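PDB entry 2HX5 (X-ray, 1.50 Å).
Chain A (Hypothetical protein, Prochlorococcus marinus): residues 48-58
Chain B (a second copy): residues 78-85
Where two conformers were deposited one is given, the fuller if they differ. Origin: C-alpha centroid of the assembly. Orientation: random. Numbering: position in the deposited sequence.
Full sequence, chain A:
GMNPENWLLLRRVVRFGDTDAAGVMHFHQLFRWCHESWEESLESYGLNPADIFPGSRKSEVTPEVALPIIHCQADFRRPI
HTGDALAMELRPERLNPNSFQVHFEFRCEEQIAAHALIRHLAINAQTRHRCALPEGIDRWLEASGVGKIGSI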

# COMPACT_ATOMS: atom_id res chain seq x y z
N ASN A 48 18.42 -17.65 3.80
CA ASN A 48 18.91 -16.31 4.11
C ASN A 48 18.36 -15.36 3.07
O ASN A 48 18.59 -15.62 1.90
CB ASN A 48 20.44 -16.35 4.03
CG ASN A 48 21.12 -15.04 4.38
OD1 ASN A 48 20.52 -13.96 4.44
ND2 ASN A 48 22.42 -15.14 4.62
N PRO A 49 17.67 -14.25 3.46
CA PRO A 49 17.13 -13.30 2.47
C PRO A 49 18.16 -12.81 1.47
O PRO A 49 17.81 -12.59 0.30
CB PRO A 49 16.68 -12.07 3.33
CG PRO A 49 17.19 -12.30 4.70
CD PRO A 49 17.33 -13.82 4.83
N ALA A 50 19.38 -12.61 1.96
CA ALA A 50 20.51 -12.13 1.18
C ALA A 50 20.83 -13.00 -0.04
O ALA A 50 21.43 -12.49 -1.01
CB ALA A 50 21.75 -11.95 2.09
N ASP A 51 20.48 -14.29 0.01
CA ASP A 51 20.68 -15.19 -1.11
C ASP A 51 19.57 -15.21 -2.13
O ASP A 51 19.73 -15.71 -3.25
CB ASP A 51 20.83 -16.61 -0.56
CG ASP A 51 22.07 -16.79 0.30
OD1 ASP A 51 23.10 -16.07 0.09
OD2 ASP A 51 22.01 -17.64 1.22
N ILE A 52 18.41 -14.67 -1.78
CA ILE A 52 17.22 -14.78 -2.66
C ILE A 52 16.68 -13.44 -3.14
O ILE A 52 16.32 -13.31 -4.32
CB ILE A 52 16.06 -15.62 -2.00
CG1 ILE A 52 16.60 -16.99 -1.53
CG2 ILE A 52 14.83 -15.75 -2.97
CD1 ILE A 52 15.66 -17.81 -0.68
N PHE A 53 16.62 -12.45 -2.26
CA PHE A 53 15.91 -11.19 -2.56
C PHE A 53 16.89 -10.06 -2.77
O PHE A 53 17.74 -9.82 -1.95
CB PHE A 53 14.92 -10.81 -1.42
CG PHE A 53 13.77 -11.78 -1.30
CD1 PHE A 53 12.67 -11.71 -2.15
CD2 PHE A 53 13.82 -12.81 -0.37
CE1 PHE A 53 11.62 -12.65 -2.05
CE2 PHE A 53 12.76 -13.72 -0.26
CZ PHE A 53 11.70 -13.66 -1.11
N PRO A 54 16.73 -9.33 -3.89
CA PRO A 54 17.52 -8.12 -4.01
C PRO A 54 17.10 -7.11 -2.91
O PRO A 54 15.99 -7.21 -2.31
CB PRO A 54 17.17 -7.59 -5.41
CG PRO A 54 16.18 -8.43 -5.96
CD PRO A 54 15.84 -9.55 -5.05
N GLY A 55 17.98 -6.16 -2.68
CA GLY A 55 17.74 -5.11 -1.68
C GLY A 55 18.15 -5.49 -0.26
O GLY A 55 17.88 -4.73 0.68
N SER A 56 18.78 -6.66 -0.09
CA SER A 56 19.04 -7.17 1.24
C SER A 56 20.34 -6.58 1.73
O SER A 56 21.21 -6.21 0.95
CB SER A 56 19.11 -8.71 1.24
OG SER A 56 17.86 -9.33 0.90
N ARG A 57 20.49 -6.44 3.04
CA ARG A 57 21.63 -5.74 3.60
C ARG A 57 22.93 -6.51 3.36
O ARG A 57 23.93 -5.91 3.06
CB ARG A 57 21.45 -5.54 5.12
CG ARG A 57 22.63 -4.88 5.81
CD ARG A 57 22.32 -4.69 7.32
NE ARG A 57 21.12 -3.87 7.55
CZ ARG A 57 21.06 -2.54 7.42
NH1 ARG A 57 22.14 -1.85 7.07
NH2 ARG A 57 19.93 -1.89 7.65
N LYS A 58 22.90 -7.85 3.47
CA LYS A 58 24.15 -8.63 3.61
C LYS A 58 24.54 -9.42 2.36
O LYS A 58 25.44 -10.26 2.43
CB LYS A 58 24.04 -9.56 4.84
CG LYS A 58 23.91 -8.78 6.17
CD LYS A 58 23.79 -9.71 7.35
CE LYS A 58 23.61 -8.96 8.66
NZ LYS A 58 22.92 -9.87 9.66
N ARG B 78 19.23 5.95 8.81
CA ARG B 78 20.04 4.91 8.12
C ARG B 78 19.17 4.09 7.21
O ARG B 78 18.02 3.86 7.51
CB ARG B 78 20.67 3.99 9.16
CG ARG B 78 21.65 4.71 10.07
CD ARG B 78 22.09 3.90 11.24
NE ARG B 78 23.52 4.09 11.44
CZ ARG B 78 24.46 3.27 10.99
NH1 ARG B 78 24.15 2.16 10.32
NH2 ARG B 78 25.74 3.56 11.22
N PRO B 79 19.72 3.63 6.08
CA PRO B 79 18.91 2.83 5.16
C PRO B 79 18.41 1.52 5.79
O PRO B 79 19.11 0.88 6.59
CB PRO B 79 19.85 2.53 3.99
CG PRO B 79 21.18 2.87 4.46
CD PRO B 79 21.09 3.83 5.59
N ILE B 80 17.21 1.14 5.38
CA ILE B 80 16.54 -0.04 5.89
C ILE B 80 16.30 -0.95 4.72
O ILE B 80 15.84 -0.49 3.66
CB ILE B 80 15.19 0.36 6.57
CG1 ILE B 80 15.47 1.15 7.86
CG2 ILE B 80 14.26 -0.90 6.87
CD1 ILE B 80 14.25 1.85 8.48
N HIS B 81 16.65 -2.22 4.88
CA HIS B 81 16.71 -3.20 3.79
C HIS B 81 15.80 -4.40 3.94
O HIS B 81 15.46 -4.77 5.05
CB HIS B 81 18.15 -3.74 3.70
CG HIS B 81 19.11 -2.76 3.15
ND1 HIS B 81 20.02 -2.08 3.93
CD2 HIS B 81 19.29 -2.31 1.88
CE1 HIS B 81 20.72 -1.25 3.17
NE2 HIS B 81 20.27 -1.35 1.93
N THR B 82 15.42 -5.02 2.83
CA THR B 82 14.61 -6.23 2.88
C THR B 82 15.30 -7.31 3.75
O THR B 82 16.51 -7.60 3.61
CB THR B 82 14.15 -6.75 1.45
OG1 THR B 82 13.97 -8.17 1.47
CG2 THR B 82 15.16 -6.43 0.37
N GLY B 83 14.54 -7.89 4.65
CA GLY B 83 15.02 -8.91 5.54
C GLY B 83 15.61 -8.36 6.82
O GLY B 83 15.92 -9.18 7.68
N ASP B 84 15.79 -7.04 6.97
CA ASP B 84 16.23 -6.45 8.25
C ASP B 84 15.24 -6.80 9.36
O ASP B 84 14.03 -6.71 9.15
CB ASP B 84 16.38 -4.94 8.19
CG ASP B 84 17.66 -4.46 7.51
OD1 ASP B 84 18.61 -5.24 7.27
OD2 ASP B 84 17.72 -3.25 7.22
N ALA B 85 15.78 -7.22 10.52
CA ALA B 85 15.02 -7.42 11.72
C ALA B 85 15.06 -6.08 12.44
O ALA B 85 16.16 -5.62 12.83
CB ALA B 85 15.67 -8.51 12.59
O HOH W 1 18.77 -7.18 5.15
O HOH W 2 21.75 1.02 7.34

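R57(A) holds this contact together. R57(A) gives up more area to the other stretch than any other residue here. Chi1 and chi2 are both t, so the chain runs out extended before chi3 turns to m and brings the guanidinium to D84(B). The result is a two-pronged salt bridge. R57(A) NE donates to D84(B) OD1 at 2.9 Å, and R57(A) NH2 donates to D84(B) OD2 at 2.6 Å. R57(A) NH2 also donates to P79(B) O at 3.1 Å. Both acceptors lie near the guanidinium plane, where its N-H bonds point. R57(A) NH1 donates to water 2, 2.9 Å from the water oxygen. That water donates in turn to P79(B) O at 2.7 Å, so this carbonyl receives an arginine nitrogen and a water.

The backbone of R57(A) is served by water 1. R57(A) N donates to the water oxygen at 2.8 Å. The water donates to T82(B) O at 2.8 Å and to D84(B) OD1 at 2.9 Å. It fills a gap that is too wide for a direct bond, since R57(A) N and T82(B) O are 4.2 Å apart.

D84(B) suits its place because its two carboxylate oxygens serve both stretches. OD1 takes R57(A) NE and water 1. OD2 takes R57(A) NH2 and also the backbone of its own chain, with H81(B) N donating to D84(B) OD2 at 2.8 Å. The type II turn from H81(B) to D84(B) is closed by D84(B) N donating to H81(B) O at 3.0 Å.

H81(B) points toward chain A and packs against R57(A). R57(A) CA sits over one face of the imidazole, 4.2 Å from the ring centroid. H81(B) ND1 lies over a face of the guanidinium, 3.7 Å from R57(A) CZ. This nitrogen is buried by the contact and has no partner in the model. At the ring edge, H81(B) CD2 is 3.0 Å from G55(A) O.

Direct backbone pairing is slight. T82(B) N donates to G55(A) O at 3.3 Å, a weak bond. S56(A) CA makes a CA-H...O contact with T82(B) O at 3.5 Å. The side chain of S56(A) instead serves its own chain: S56(A) OG donates to F53(A) O at 2.9 Å.

T82(B) is buried, and its methyl packs against the chain A backbone. T82(B) CG2 lies 2.9 Å from P54(A) O and 3.2 Å from G55(A) C. P54(A) O is left without a polar partner. A CB on G55(A) would clash with T82(B) CG2. G83(B) likewise leaves room for P49(A), whose CG is 4.1 Å from G83(B) CA; a CB there would strike P49(A) CG. Both glycines also have backbone angles that call for glycine. Away from the contact, N48(A) caps the short, weakly bonded helix, with A50(A) N donating to N48(A) OD1 at 3.0 Å.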